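Putative branched-chain amino acid aminotransferase IlvE (Streptococcus mutans, PDB 4DQN) probably catalyses the pyridoxal-phosphate-dependent transfer of amino groups between leucine, isoleucine or valine and 2-oxoglutarate, a step of branched-chain amino acid biosynthesis. Local coordinates at residues Leu45-Ser50 with Glu147-Ile152; Leu64-Thr69 with Val74-Pro79; Thr220-Val225 with Asp276-Phe281; Ala291-Ile296 with Pro316-Leu321. All coordinates share one frame; numbering follows the deposited sequence.

Interaction 1: Leu45-Ser50 with Glu147-Ile152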
loop_
_atom_site.group_PDB
_atom_site.type_symbol
_atom_site.label_atom_id
_atom_site.label_comp_id
_atom_site.label_asym_id
_atom_site.label_seq_id
_atom_site.Cartn_x
_atom_site.Cartn_y
_atom_site.Cartn_z
ATOM N N LEU A 45 1.656 11.256 -15.933
ATOM C CA LEU A 45 1.819 12.080 -14.742
ATOM C C LEU A 45 3.293 12.331 -14.534
ATOM O O LEU A 45 4.114 11.431 -14.716
ATOM C CB LEU A 45 1.219 11.410 -13.502
ATOM C CG LEU A 45 -0.306 11.250 -13.490
ATOM C CD1 LEU A 45 -0.710 10.284 -12.391
ATOM C CD2 LEU A 45 -1.002 12.595 -13.283
ATOM N N HIS A 46 3.632 13.563 -14.167
ATOM C CA HIS A 46 5.030 13.958 -14.005
ATOM C C HIS A 46 5.251 14.302 -12.536
ATOM O O HIS A 46 4.871 15.377 -12.078
ATOM C CB HIS A 46 5.317 15.164 -14.908
ATOM C CG HIS A 46 4.860 14.963 -16.323
ATOM N ND1 HIS A 46 5.636 14.333 -17.269
ATOM C CD2 HIS A 46 3.691 15.272 -16.938
ATOM C CE1 HIS A 46 4.978 14.282 -18.417
ATOM N NE2 HIS A 46 3.791 14.838 -18.240
ATOM N N ILE A 47 5.827 13.371 -11.781
ATOM C CA ILE A 47 5.851 13.512 -10.333
ATOM C C ILE A 47 7.248 13.265 -9.800
ATOM O O ILE A 47 8.047 12.544 -10.411
ATOM C CB ILE A 47 4.842 12.561 -9.639
ATOM C CG1 ILE A 47 5.224 11.096 -9.849
ATOM C CG2 ILE A 47 3.413 12.795 -10.165
ATOM C CD1 ILE A 47 4.257 10.108 -9.165
ATOM N N SER A 48 7.544 13.874 -8.661
ATOM C CA SER A 48 8.851 13.724 -8.030
ATOM C C SER A 48 9.212 12.263 -7.780
ATOM O O SER A 48 8.364 11.472 -7.351
ATOM C CB SER A 48 8.855 14.467 -6.697
ATOM O OG SER A 48 10.102 14.276 -6.045
ATOM N N GLU A 49 10.476 11.915 -8.034
ATOM C CA GLU A 49 11.004 10.598 -7.715
ATOM C C GLU A 49 10.790 10.279 -6.233
ATOM O O GLU A 49 10.826 9.118 -5.815
ATOM C CB GLU A 49 12.509 10.544 -8.046
ATOM C CG GLU A 49 13.361 11.503 -7.199
ATOM C CD GLU A 49 14.767 11.639 -7.722
ATOM O OE1 GLU A 49 15.112 10.894 -8.663
ATOM O OE2 GLU A 49 15.535 12.483 -7.200
ATOM N N SER A 50 10.573 11.320 -5.435
ATOM C CA SER A 50 10.406 11.153 -3.999
ATOM C C SER A 50 8.952 11.281 -3.549
ATOM O O SER A 50 8.699 11.525 -2.359
ATOM C CB SER A 50 11.240 12.202 -3.271
ATOM O OG SER A 50 11.408 11.799 -1.933
ATOM N N GLU A 147 2.010 18.260 -1.125
ATOM C CA GLU A 147 1.459 18.458 -2.475
ATOM C C GLU A 147 0.675 17.220 -2.908
ATOM O O GLU A 147 1.101 16.097 -2.653
ATOM C CB GLU A 147 2.586 18.727 -3.483
ATOM C CG GLU A 147 3.352 20.032 -3.243
ATOM C CD GLU A 147 4.528 20.197 -4.190
ATOM O OE1 GLU A 147 4.385 19.864 -5.387
ATOM O OE2 GLU A 147 5.605 20.643 -3.734
ATOM N N TYR A 148 -0.475 17.412 -3.553
ATOM C CA TYR A 148 -1.275 16.275 -4.003
ATOM C C TYR A 148 -1.791 16.483 -5.408
ATOM O O TYR A 148 -1.964 17.623 -5.861
ATOM C CB TYR A 148 -2.456 16.037 -3.048
ATOM C CG TYR A 148 -1.987 15.639 -1.670
ATOM C CD1 TYR A 148 -1.593 16.601 -0.749
ATOM C CD2 TYR A 148 -1.908 14.295 -1.305
ATOM C CE1 TYR A 148 -1.130 16.243 0.511
ATOM C CE2 TYR A 148 -1.451 13.915 -0.043
ATOM C CZ TYR A 148 -1.074 14.900 0.858
ATOM O OH TYR A 148 -0.626 14.549 2.105
ATOM N N ILE A 149 -2.036 15.376 -6.102
ATOM C CA ILE A 149 -2.748 15.423 -7.379
ATOM C C ILE A 149 -4.077 14.718 -7.243
ATOM O O ILE A 149 -4.134 13.635 -6.674
ATOM C CB ILE A 149 -1.925 14.756 -8.504
ATOM C CG1 ILE A 149 -0.703 15.619 -8.830
ATOM C CG2 ILE A 149 -2.764 14.593 -9.778
ATOM C CD1 ILE A 149 0.222 15.012 -9.879
ATOM N N PHE A 150 -5.147 15.336 -7.751
ATOM C CA PHE A 150 -6.414 14.643 -7.953
ATOM C C PHE A 150 -6.695 14.623 -9.448
ATOM O O PHE A 150 -6.771 15.675 -10.094
ATOM C CB PHE A 150 -7.561 15.328 -7.190
ATOM C CG PHE A 150 -8.926 14.706 -7.447
ATOM C CD1 PHE A 150 -9.186 13.377 -7.102
ATOM C CD2 PHE A 150 -9.947 15.455 -8.021
ATOM C CE1 PHE A 150 -10.459 12.803 -7.344
ATOM C CE2 PHE A 150 -11.219 14.897 -8.265
ATOM C CZ PHE A 150 -11.474 13.571 -7.923
ATOM N N THR A 151 -6.820 13.425 -10.009
ATOM C CA THR A 151 -7.097 13.295 -11.430
ATOM C C THR A 151 -8.230 12.303 -11.681
ATOM O O THR A 151 -8.388 11.333 -10.941
ATOM C CB THR A 151 -5.812 12.903 -12.218
ATOM O OG1 THR A 151 -6.102 12.821 -13.618
ATOM C CG2 THR A 151 -5.225 11.561 -11.729
ATOM N N ILE A 152 -9.052 12.573 -12.693
ATOM C CA ILE A 152 -10.014 11.571 -13.147
ATOM C C ILE A 152 -9.809 11.311 -14.625
ATOM O O ILE A 152 -9.958 12.223 -15.452
ATOM C CB ILE A 152 -11.483 12.006 -12.948
ATOM C CG1 ILE A 152 -11.756 12.450 -11.500
ATOM C CG2 ILE A 152 -12.429 10.867 -13.339
ATOM C CD1 ILE A 152 -13.247 12.823 -11.237
#

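Interaction 2: Leu64-Thr69 with Val74-Pro79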
loop_
_atom_site.group_PDB
_atom_site.type_symbol
_atom_site.label_atom_id
_atom_site.label_comp_id
_atom_site.label_asym_id
_atom_site.label_seq_id
_atom_site.Cartn_x
_atom_site.Cartn_y
_atom_site.Cartn_z
ATOM N N LEU A 64 -16.338 4.605 -10.812
ATOM C CA LEU A 64 -17.763 4.860 -11.005
ATOM C C LEU A 64 -18.034 4.911 -12.492
ATOM O O LEU A 64 -17.114 5.098 -13.288
ATOM C CB LEU A 64 -18.214 6.150 -10.296
ATOM C CG LEU A 64 -17.658 7.517 -10.725
ATOM C CD1 LEU A 64 -18.537 8.648 -10.202
ATOM C CD2 LEU A 64 -16.198 7.720 -10.282
ATOM N N LYS A 65 -19.292 4.715 -12.879
ATOM C CA LYS A 65 -19.621 4.595 -14.294
ATOM C C LYS A 65 -20.565 5.688 -14.779
ATOM O O LYS A 65 -21.374 6.210 -14.006
ATOM C CB LYS A 65 -20.234 3.211 -14.573
ATOM C CG LYS A 65 -19.199 2.092 -14.613
ATOM C CD LYS A 65 -19.865 0.713 -14.578
ATOM C CE LYS A 65 -18.871 -0.396 -14.866
ATOM N NZ LYS A 65 -19.514 -1.743 -14.779
ATOM N N ALA A 66 -20.433 6.040 -16.061
ATOM C CA ALA A 66 -21.399 6.911 -16.727
ATOM C C ALA A 66 -22.197 6.027 -17.664
ATOM O O ALA A 66 -21.627 5.172 -18.351
ATOM C CB ALA A 66 -20.692 8.041 -17.511
ATOM N N TYR A 67 -23.509 6.233 -17.696
ATOM C CA TYR A 67 -24.411 5.344 -18.411
ATOM C C TYR A 67 -25.161 6.144 -19.462
ATOM O O TYR A 67 -25.710 7.200 -19.148
ATOM C CB TYR A 67 -25.437 4.758 -17.424
ATOM C CG TYR A 67 -24.829 3.993 -16.263
ATOM C CD1 TYR A 67 -24.376 4.657 -15.121
ATOM C CD2 TYR A 67 -24.713 2.610 -16.308
ATOM C CE1 TYR A 67 -23.807 3.951 -14.058
ATOM C CE2 TYR A 67 -24.154 1.900 -15.254
ATOM C CZ TYR A 67 -23.707 2.578 -14.136
ATOM O OH TYR A 67 -23.156 1.866 -13.088
ATOM N N ARG A 68 -25.197 5.664 -20.702
ATOM C CA ARG A 68 -26.063 6.305 -21.699
ATOM C C ARG A 68 -27.483 5.752 -21.597
ATOM O O ARG A 68 -27.680 4.538 -21.488
ATOM C CB ARG A 68 -25.518 6.123 -23.119
ATOM C CG ARG A 68 -26.187 7.047 -24.128
ATOM C CD ARG A 68 -25.654 6.837 -25.532
ATOM N NE ARG A 68 -24.227 7.162 -25.644
ATOM C CZ ARG A 68 -23.752 8.400 -25.786
ATOM N NH1 ARG A 68 -24.588 9.432 -25.818
ATOM N NH2 ARG A 68 -22.444 8.607 -25.902
ATOM N N THR A 69 -28.470 6.642 -21.624
ATOM C CA THR A 69 -29.868 6.241 -21.489
ATOM C C THR A 69 -30.564 6.091 -22.847
ATOM O O THR A 69 -29.975 6.352 -23.893
ATOM C CB THR A 69 -30.664 7.243 -20.633
ATOM O OG1 THR A 69 -30.698 8.520 -21.291
ATOM C CG2 THR A 69 -30.032 7.392 -19.259
ATOM N N VAL A 74 -26.621 11.039 -21.002
ATOM C CA VAL A 74 -25.691 10.266 -20.181
ATOM C C VAL A 74 -25.847 10.677 -18.723
ATOM O O VAL A 74 -26.110 11.842 -18.423
ATOM C CB VAL A 74 -24.241 10.490 -20.647
ATOM C CG1 VAL A 74 -23.255 9.698 -19.766
ATOM C CG2 VAL A 74 -24.104 10.066 -22.099
ATOM N N GLN A 75 -25.713 9.723 -17.811
ATOM C CA GLN A 75 -25.874 10.036 -16.397
ATOM C C GLN A 75 -24.879 9.281 -15.515
ATOM O O GLN A 75 -24.368 8.227 -15.894
ATOM C CB GLN A 75 -27.316 9.747 -15.955
ATOM C CG GLN A 75 -27.730 8.285 -16.102
ATOM C CD GLN A 75 -29.229 8.106 -15.951
ATOM O OE1 GLN A 75 -29.992 9.003 -16.280
ATOM N NE2 GLN A 75 -29.655 6.947 -15.452
ATOM N N LEU A 76 -24.604 9.844 -14.343
ATOM C CA LEU A 76 -23.793 9.187 -13.325
ATOM C C LEU A 76 -24.730 8.575 -12.304
ATOM O O LEU A 76 -25.891 8.993 -12.190
ATOM C CB LEU A 76 -22.888 10.206 -12.630
ATOM C CG LEU A 76 -21.806 10.817 -13.510
ATOM C CD1 LEU A 76 -21.091 11.933 -12.754
ATOM C CD2 LEU A 76 -20.808 9.741 -13.966
ATOM N N PHE A 77 -24.227 7.588 -11.566
ATOM C CA PHE A 77 -25.011 6.860 -10.576
ATOM C C PHE A 77 -24.376 7.013 -9.193
ATOM O O PHE A 77 -23.297 6.461 -8.925
ATOM C CB PHE A 77 -25.088 5.381 -10.981
ATOM C CG PHE A 77 -25.750 4.495 -9.958
ATOM C CD1 PHE A 77 -27.138 4.450 -9.847
ATOM C CD2 PHE A 77 -24.983 3.688 -9.114
ATOM C CE1 PHE A 77 -27.749 3.626 -8.903
ATOM C CE2 PHE A 77 -25.584 2.868 -8.170
ATOM C CZ PHE A 77 -26.973 2.834 -8.064
ATOM N N ARG A 78 -25.048 7.776 -8.334
ATOM C CA ARG A 78 -24.617 8.007 -6.957
ATOM C C ARG A 78 -23.153 8.467 -6.788
ATOM O O ARG A 78 -22.462 7.973 -5.904
ATOM C CB ARG A 78 -24.873 6.737 -6.123
ATOM C CG ARG A 78 -26.351 6.286 -6.118
ATOM C CD ARG A 78 -26.546 4.915 -5.443
ATOM N NE ARG A 78 -26.901 4.802 -4.010
ATOM C CZ ARG A 78 -26.861 5.744 -3.070
ATOM N NH1 ARG A 78 -26.482 6.969 -3.332
ATOM N NH2 ARG A 78 -27.216 5.454 -1.825
ATOM N N PRO A 79 -22.683 9.432 -7.608
ATOM C CA PRO A 79 -21.267 9.780 -7.467
ATOM C C PRO A 79 -20.990 10.494 -6.147
ATOM O O PRO A 79 -19.833 10.533 -5.737
ATOM C CB PRO A 79 -21.027 10.730 -8.634
ATOM C CG PRO A 79 -22.386 11.376 -8.878
ATOM C CD PRO A 79 -23.353 10.258 -8.635
HETATM O O HOH W 1 -21.666 7.041 -11.587
#

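Interaction 3: Thr220-Val225 with Asp276-Phe281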
loop_
_atom_site.group_PDB
_atom_site.type_symbol
_atom_site.label_atom_id
_atom_site.label_comp_id
_atom_site.label_asym_id
_atom_site.label_seq_id
_atom_site.Cartn_x
_atom_site.Cartn_y
_atom_site.Cartn_z
ATOM N N THR A 220 -12.954 -16.613 10.555
ATOM C CA THR A 220 -14.167 -17.402 10.724
ATOM C C THR A 220 -15.376 -16.762 10.024
ATOM O O THR A 220 -16.429 -17.391 9.870
ATOM C CB THR A 220 -14.468 -17.604 12.212
ATOM O OG1 THR A 220 -15.480 -18.607 12.362
ATOM C CG2 THR A 220 -14.944 -16.307 12.821
ATOM N N LYS A 221 -15.210 -15.512 9.591
ATOM C CA LYS A 221 -16.291 -14.754 8.967
ATOM C C LYS A 221 -15.816 -14.189 7.636
ATOM O O LYS A 221 -14.647 -13.818 7.491
ATOM C CB LYS A 221 -16.709 -13.604 9.878
ATOM C CG LYS A 221 -17.149 -14.029 11.266
ATOM C CD LYS A 221 -17.275 -12.823 12.192
ATOM C CE LYS A 221 -15.955 -12.067 12.253
ATOM N NZ LYS A 221 -16.033 -10.812 13.053
ATOM N N ILE A 222 -16.719 -14.125 6.665
ATOM C CA ILE A 222 -16.386 -13.612 5.341
ATOM C C ILE A 222 -16.236 -12.099 5.371
ATOM O O ILE A 222 -17.045 -11.394 5.983
ATOM C CB ILE A 222 -17.459 -14.010 4.299
ATOM C CG1 ILE A 222 -17.421 -15.520 4.056
ATOM C CG2 ILE A 222 -17.244 -13.276 2.983
ATOM C CD1 ILE A 222 -18.469 -16.000 3.048
ATOM N N GLU A 223 -15.189 -11.604 4.718
ATOM C CA GLU A 223 -14.975 -10.172 4.597
ATOM C C GLU A 223 -15.418 -9.688 3.229
ATOM O O GLU A 223 -16.389 -8.929 3.100
ATOM C CB GLU A 223 -13.496 -9.849 4.770
ATOM C CG GLU A 223 -12.987 -10.077 6.169
ATOM C CD GLU A 223 -12.858 -8.802 6.954
ATOM O OE1 GLU A 223 -12.030 -7.949 6.569
ATOM O OE2 GLU A 223 -13.586 -8.652 7.955
ATOM N N GLU A 224 -14.690 -10.117 2.205
ATOM C CA GLU A 224 -15.010 -9.701 0.847
ATOM C C GLU A 224 -14.470 -10.647 -0.231
ATOM O O GLU A 224 -13.648 -11.533 0.047
ATOM C CB GLU A 224 -14.564 -8.246 0.598
ATOM C CG GLU A 224 -13.151 -7.900 1.051
ATOM C CD GLU A 224 -12.900 -6.397 1.035
ATOM O OE1 GLU A 224 -13.668 -5.651 1.677
ATOM O OE2 GLU A 224 -11.942 -5.956 0.370
ATOM N N VAL A 225 -14.958 -10.435 -1.455
ATOM C CA VAL A 225 -14.663 -11.275 -2.610
ATOM C C VAL A 225 -13.754 -10.486 -3.545
ATOM O O VAL A 225 -14.227 -9.687 -4.360
ATOM C CB VAL A 225 -15.964 -11.627 -3.346
ATOM C CG1 VAL A 225 -15.737 -12.740 -4.365
ATOM C CG2 VAL A 225 -17.053 -12.022 -2.340
ATOM N N ASP A 276 -18.849 -21.285 8.403
ATOM C CA ASP A 276 -19.320 -22.609 8.792
ATOM C C ASP A 276 -20.821 -22.746 8.592
ATOM O O ASP A 276 -21.386 -23.816 8.825
ATOM C CB ASP A 276 -18.952 -22.906 10.244
ATOM C CG ASP A 276 -17.461 -22.859 10.480
ATOM O OD1 ASP A 276 -16.756 -23.789 10.022
ATOM O OD2 ASP A 276 -16.991 -21.893 11.125
ATOM N N GLU A 277 -21.457 -21.664 8.147
ATOM C CA GLU A 277 -22.911 -21.636 7.958
ATOM C C GLU A 277 -23.291 -21.299 6.511
ATOM O O GLU A 277 -24.282 -20.617 6.282
ATOM C CB GLU A 277 -23.561 -20.613 8.917
ATOM C CG GLU A 277 -23.144 -19.150 8.635
ATOM C CD GLU A 277 -23.848 -18.114 9.499
ATOM O OE1 GLU A 277 -24.455 -18.504 10.534
ATOM O OE2 GLU A 277 -23.777 -16.905 9.134
ATOM N N LEU A 278 -22.520 -21.775 5.535
ATOM C CA LEU A 278 -22.789 -21.421 4.135
ATOM C C LEU A 278 -24.137 -21.942 3.620
ATOM O O LEU A 278 -24.736 -21.340 2.726
ATOM C CB LEU A 278 -21.648 -21.870 3.216
ATOM C CG LEU A 278 -20.294 -21.195 3.448
ATOM C CD1 LEU A 278 -19.254 -21.695 2.464
ATOM C CD2 LEU A 278 -20.423 -19.693 3.352
ATOM N N ASP A 279 -24.625 -23.040 4.196
ATOM C CA ASP A 279 -25.938 -23.583 3.836
ATOM C C ASP A 279 -27.085 -22.629 4.200
ATOM O O ASP A 279 -28.229 -22.845 3.799
ATOM C CB ASP A 279 -26.152 -24.944 4.503
ATOM C CG ASP A 279 -25.477 -25.036 5.861
ATOM O OD1 ASP A 279 -26.026 -24.472 6.838
ATOM O OD2 ASP A 279 -24.392 -25.665 5.952
ATOM N N LYS A 280 -26.774 -21.584 4.963
ATOM C CA LYS A 280 -27.743 -20.541 5.317
ATOM C C LYS A 280 -28.218 -19.802 4.062
ATOM O O LYS A 280 -29.282 -19.172 4.058
ATOM C CB LYS A 280 -27.090 -19.547 6.293
ATOM C CG LYS A 280 -28.011 -18.510 6.917
ATOM C CD LYS A 280 -27.236 -17.516 7.793
ATOM C CE LYS A 280 -28.202 -16.517 8.442
ATOM N NZ LYS A 280 -27.538 -15.515 9.320
ATOM N N PHE A 281 -27.432 -19.895 2.991
ATOM C CA PHE A 281 -27.697 -19.099 1.791
ATOM C C PHE A 281 -28.110 -19.907 0.565
ATOM O O PHE A 281 -27.395 -20.804 0.119
ATOM C CB PHE A 281 -26.497 -18.196 1.483
ATOM C CG PHE A 281 -26.172 -17.258 2.597
ATOM C CD1 PHE A 281 -27.085 -16.281 2.971
ATOM C CD2 PHE A 281 -24.972 -17.367 3.295
ATOM C CE1 PHE A 281 -26.817 -15.413 4.010
ATOM C CE2 PHE A 281 -24.689 -16.501 4.339
ATOM C CZ PHE A 281 -25.616 -15.515 4.699
#

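Interaction 4: Ala291-Ile296 with Pro316-Leu321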
loop_
_atom_site.group_PDB
_atom_site.type_symbol
_atom_site.label_atom_id
_atom_site.label_comp_id
_atom_site.label_asym_id
_atom_site.label_seq_id
_atom_site.Cartn_x
_atom_site.Cartn_y
_atom_site.Cartn_z
ATOM N N ALA A 291 -17.976 -5.084 -11.269
ATOM C CA ALA A 291 -18.646 -6.370 -11.286
ATOM C C ALA A 291 -20.161 -6.261 -11.534
ATOM O O ALA A 291 -20.739 -7.101 -12.234
ATOM C CB ALA A 291 -18.367 -7.097 -9.967
ATOM N N VAL A 292 -20.774 -5.211 -10.981
ATOM C CA VAL A 292 -22.230 -5.101 -10.814
ATOM C C VAL A 292 -22.684 -6.194 -9.852
ATOM O O VAL A 292 -22.570 -6.031 -8.636
ATOM C CB VAL A 292 -23.014 -5.120 -12.136
ATOM C CG1 VAL A 292 -24.440 -4.719 -11.879
ATOM C CG2 VAL A 292 -22.382 -4.160 -13.140
ATOM N N ILE A 293 -23.174 -7.310 -10.381
ATOM C CA ILE A 293 -23.263 -8.526 -9.578
ATOM C C ILE A 293 -22.548 -9.664 -10.292
ATOM O O ILE A 293 -22.804 -9.919 -11.474
ATOM C CB ILE A 293 -24.721 -8.925 -9.267
ATOM C CG1 ILE A 293 -25.367 -7.875 -8.359
ATOM C CG2 ILE A 293 -24.774 -10.315 -8.603
ATOM C CD1 ILE A 293 -26.872 -8.039 -8.154
ATOM N N SER A 294 -21.623 -10.321 -9.588
ATOM C CA SER A 294 -21.016 -11.546 -10.088
ATOM C C SER A 294 -21.597 -12.696 -9.284
ATOM O O SER A 294 -21.216 -12.887 -8.131
ATOM C CB SER A 294 -19.494 -11.524 -9.916
ATOM O OG SER A 294 -18.917 -10.407 -10.570
ATOM N N PRO A 295 -22.528 -13.456 -9.880
ATOM C CA PRO A 295 -23.137 -14.591 -9.171
ATOM C C PRO A 295 -22.082 -15.622 -8.785
ATOM O O PRO A 295 -21.181 -15.923 -9.583
ATOM C CB PRO A 295 -24.088 -15.191 -10.218
ATOM C CG PRO A 295 -24.372 -14.050 -11.189
ATOM C CD PRO A 295 -23.060 -13.300 -11.248
ATOM N N ILE A 296 -22.167 -16.144 -7.567
ATOM C CA ILE A 296 -21.214 -17.165 -7.150
ATOM C C ILE A 296 -21.831 -18.537 -7.383
ATOM O O ILE A 296 -22.931 -18.820 -6.900
ATOM C CB ILE A 296 -20.787 -16.983 -5.668
ATOM C CG1 ILE A 296 -19.959 -15.702 -5.522
ATOM C CG2 ILE A 296 -19.999 -18.192 -5.174
ATOM C CD1 ILE A 296 -19.777 -15.219 -4.083
ATOM N N PRO A 316 -32.976 -16.736 -9.001
ATOM C CA PRO A 316 -34.049 -15.779 -9.276
ATOM C C PRO A 316 -33.910 -14.459 -8.533
ATOM O O PRO A 316 -34.213 -13.417 -9.123
ATOM C CB PRO A 316 -35.309 -16.518 -8.786
ATOM C CG PRO A 316 -34.802 -17.630 -7.896
ATOM C CD PRO A 316 -33.507 -18.028 -8.534
ATOM N N VAL A 317 -33.498 -14.489 -7.267
ATOM C CA VAL A 317 -33.438 -13.262 -6.475
ATOM C C VAL A 317 -32.269 -12.410 -6.962
ATOM O O VAL A 317 -32.397 -11.187 -7.104
ATOM C CB VAL A 317 -33.316 -13.558 -4.954
ATOM C CG1 VAL A 317 -33.149 -12.261 -4.153
ATOM C CG2 VAL A 317 -34.530 -14.343 -4.461
ATOM N N THR A 318 -31.139 -13.063 -7.232
ATOM C CA THR A 318 -29.990 -12.384 -7.832
ATOM C C THR A 318 -30.415 -11.735 -9.151
ATOM O O THR A 318 -30.127 -10.565 -9.400
ATOM C CB THR A 318 -28.806 -13.351 -8.082
ATOM O OG1 THR A 318 -28.334 -13.867 -6.828
ATOM C CG2 THR A 318 -27.651 -12.629 -8.777
ATOM N N HIS A 319 -31.122 -12.492 -9.985
ATOM C CA HIS A 319 -31.612 -11.961 -11.257
ATOM C C HIS A 319 -32.460 -10.712 -11.070
ATOM O O HIS A 319 -32.316 -9.737 -11.807
ATOM C CB HIS A 319 -32.442 -13.018 -11.987
ATOM C CG HIS A 319 -31.689 -13.762 -13.043
ATOM N ND1 HIS A 319 -31.392 -15.107 -12.944
ATOM C CD2 HIS A 319 -31.198 -13.357 -14.238
ATOM C CE1 HIS A 319 -30.732 -15.490 -14.024
ATOM N NE2 HIS A 319 -30.599 -14.447 -14.824
ATOM N N LYS A 320 -33.347 -10.748 -10.081
ATOM C CA LYS A 320 -34.285 -9.654 -9.832
ATOM C C LYS A 320 -33.577 -8.398 -9.353
ATOM O O LYS A 320 -33.929 -7.286 -9.743
ATOM C CB LYS A 320 -35.330 -10.078 -8.792
ATOM C CG LYS A 320 -36.551 -10.770 -9.382
ATOM C CD LYS A 320 -37.253 -11.625 -8.332
ATOM C CE LYS A 320 -37.346 -10.905 -6.991
ATOM N NZ LYS A 320 -37.785 -11.821 -5.878
ATOM N N LEU A 321 -32.595 -8.579 -8.480
ATOM C CA LEU A 321 -31.811 -7.460 -7.967
ATOM C C LEU A 321 -30.961 -6.857 -9.072
ATOM O O LEU A 321 -30.846 -5.631 -9.171
ATOM C CB LEU A 321 -30.917 -7.918 -6.808
ATOM C CG LEU A 321 -31.655 -8.327 -5.529
ATOM C CD1 LEU A 321 -30.712 -9.037 -4.551
ATOM C CD2 LEU A 321 -32.252 -7.117 -4.876
#

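Interaction 1: Leu45-Ser50 with Glu147-Ile152
Ile149 of the strand 147-157 reaches toward Leu45 and Ile47 of the strand 44-48, and its side chain carries the contact almost alone. From CB, CG2 lies anti to the backbone N, while CG1 stands beside that N (chi1 -70°) and the chain runs out extended to CD1. The tip does the touching: Ile149 CD1 meets Ile47 CG2 at 3.9 Å, the two side chains crossing obliquely, and Leu45 CD2 lies 4.4 Å from the same Ile149 CD1. One methyl thus rests against two branched residues of the other strand, a purely apolar contact with 139 Å² buried. Around it, Ile26 of strand 24-30 touches both Leu45 and Ile149, and Ile134 of strand 126-136 also packs on Ile149. Leu45, His46 and Ile47 form an antiparallel ladder with a strand of the second subunit, whose Leu54 packs on Leu45. The arrangement is that of two layers of strands meeting through aliphatic side chains, here where an intersubunit ladder packs on the antiparallel sheet of its own subunit.

Interaction 2: Leu64-Thr69 with Val74-Pro79
Tyr67 and Gln75 form the polar centre of this contact, an antiparallel hydrogen-bonded pair. Tyr67 N donates to Gln75 O at 2.8 Å, and Gln75 N returns a bond to Tyr67 O at 2.9 Å. Farther along, a water takes over from direct pairing: it donates to Lys65 O and accepts from Phe77 N, bridging strands that have drawn apart.

Apolar contacts occupy both faces. On the one with Ala66, Ala66 CB sits between Val74 CG1 at 3.8 Å and Leu76 CD2 at 3.9 Å; Val111 of helix 100-113 lies against Ala66 and Val74, and Ala107 against Leu76. On the other, Tyr67 CE1 meets Phe77 CB at 3.6 Å, and helix 316-329 covers both aromatic residues. Leu64 CD1 touches Pro79 CB at 3.6 Å, their side chains crossing at about a right angle.

The flat cationic group adds a third kind: Val74 CG2 lies over one guanidinium face of Arg68, toward its rim. Arg68 NH2 and NE bond to the carbonyls of Val118 and Pro119. The whole is a beta hairpin, held between helices on its two faces within the seven-stranded antiparallel sheet.

Interaction 3: Thr220-Val225 with Asp276-Phe281
Thr220, at the start of 220-225, lies beside Asp276, with Thr220 OG1 and Asp276 OD2 3.8 Å apart. That is too far for a firm hydrogen bond, and the side chains cross at about a right angle. The hydroxyl lies anti to the backbone N (chi1 -168°), which places it on the side of Asp276. The backbone of Thr220 is fixed separately, by bonds to the Asp215 carboxylate and to Val275.

Past Lys221, whose CB is directed away from the partner segment, Ile222 turns inward. Its extended chain ends at CD1, which meets Leu278 CD2 at 4.2 Å; these side chains also cross at about a right angle. Leu278 stands in the 3-10 segment 278-280, where a backbone bond from Phe281 N to Leu278 O closes a turn. Behind Ile222 lie Ile212, Leu214 and Phe230 from adjoining strands. Glu223 and Glu224 then both face Tyr213, forming a classic beta bulge.

A polar pair near the surface and one methyl-to-methyl touch farther in bury 97 Å² together. Such chemistry implies a light contact, while the backbone bonds of Thr220 to Val275 and Ile222 to Val273 tie 220-222 more firmly to the residues just before 276-281.

Interaction 4: Ala291-Ile296 with Pro316-Leu321
Ile293 and Thr318 make the tight part of this contact, Ile293 CG2 meeting Thr318 CG2 at 3.7 Å as the two side chains cross at a slant. Both methyls stand anti to their own backbone N, which turns each toward the other segment. The threonine divides its branches between two tasks: its methyl packs on the strand while OG1 hydrogen-bonds to Glu283, whose carboxylate also takes the bond from Val317 N in the helix's first turn.

On either side of this pair the packing is looser. Ile293 CD1 approaches Leu321 CB at 4.3 Å, one turn farther along the helix, and Pro295 CG stands equally far from Thr318 CG2. Phe231 and Leu256 help to enclose the apolar group. Toward solvent the helix presents Pro316 and Lys320, which take no part.

The axes of 292-296 and 316-321 run nearly antiparallel, at 168°, and approach to 9.9 Å. That spacing is the familiar one for a helix laid on a beta sheet, here helix 316-329 against strand 292-301 of the mixed sheet.

Overall arrangement
The four contacts show how chemistry follows place in the fold. Interactions 1 and 2 both reach the seven-stranded antiparallel sheet, yet only interaction 2 pairs strands directly, with hydrogen bonds and 520 Å² buried; interaction 1 joins layers through methyl groups beside the subunit interface. Interactions 3 and 4 share the mixed sheet, their centres about 17 Å apart. Interaction 4 is buried beneath a helix, whereas interaction 3 is partly buried and mixes a polar pair at the surface with a single aliphatic touch. Interactions 2 and 4 meet through packing of Lys65 NZ on Val292 CG2 at 4.1 Å, so the two contacts touch there, while interactions 1 and 3 lie on opposite sides of the chain's centre.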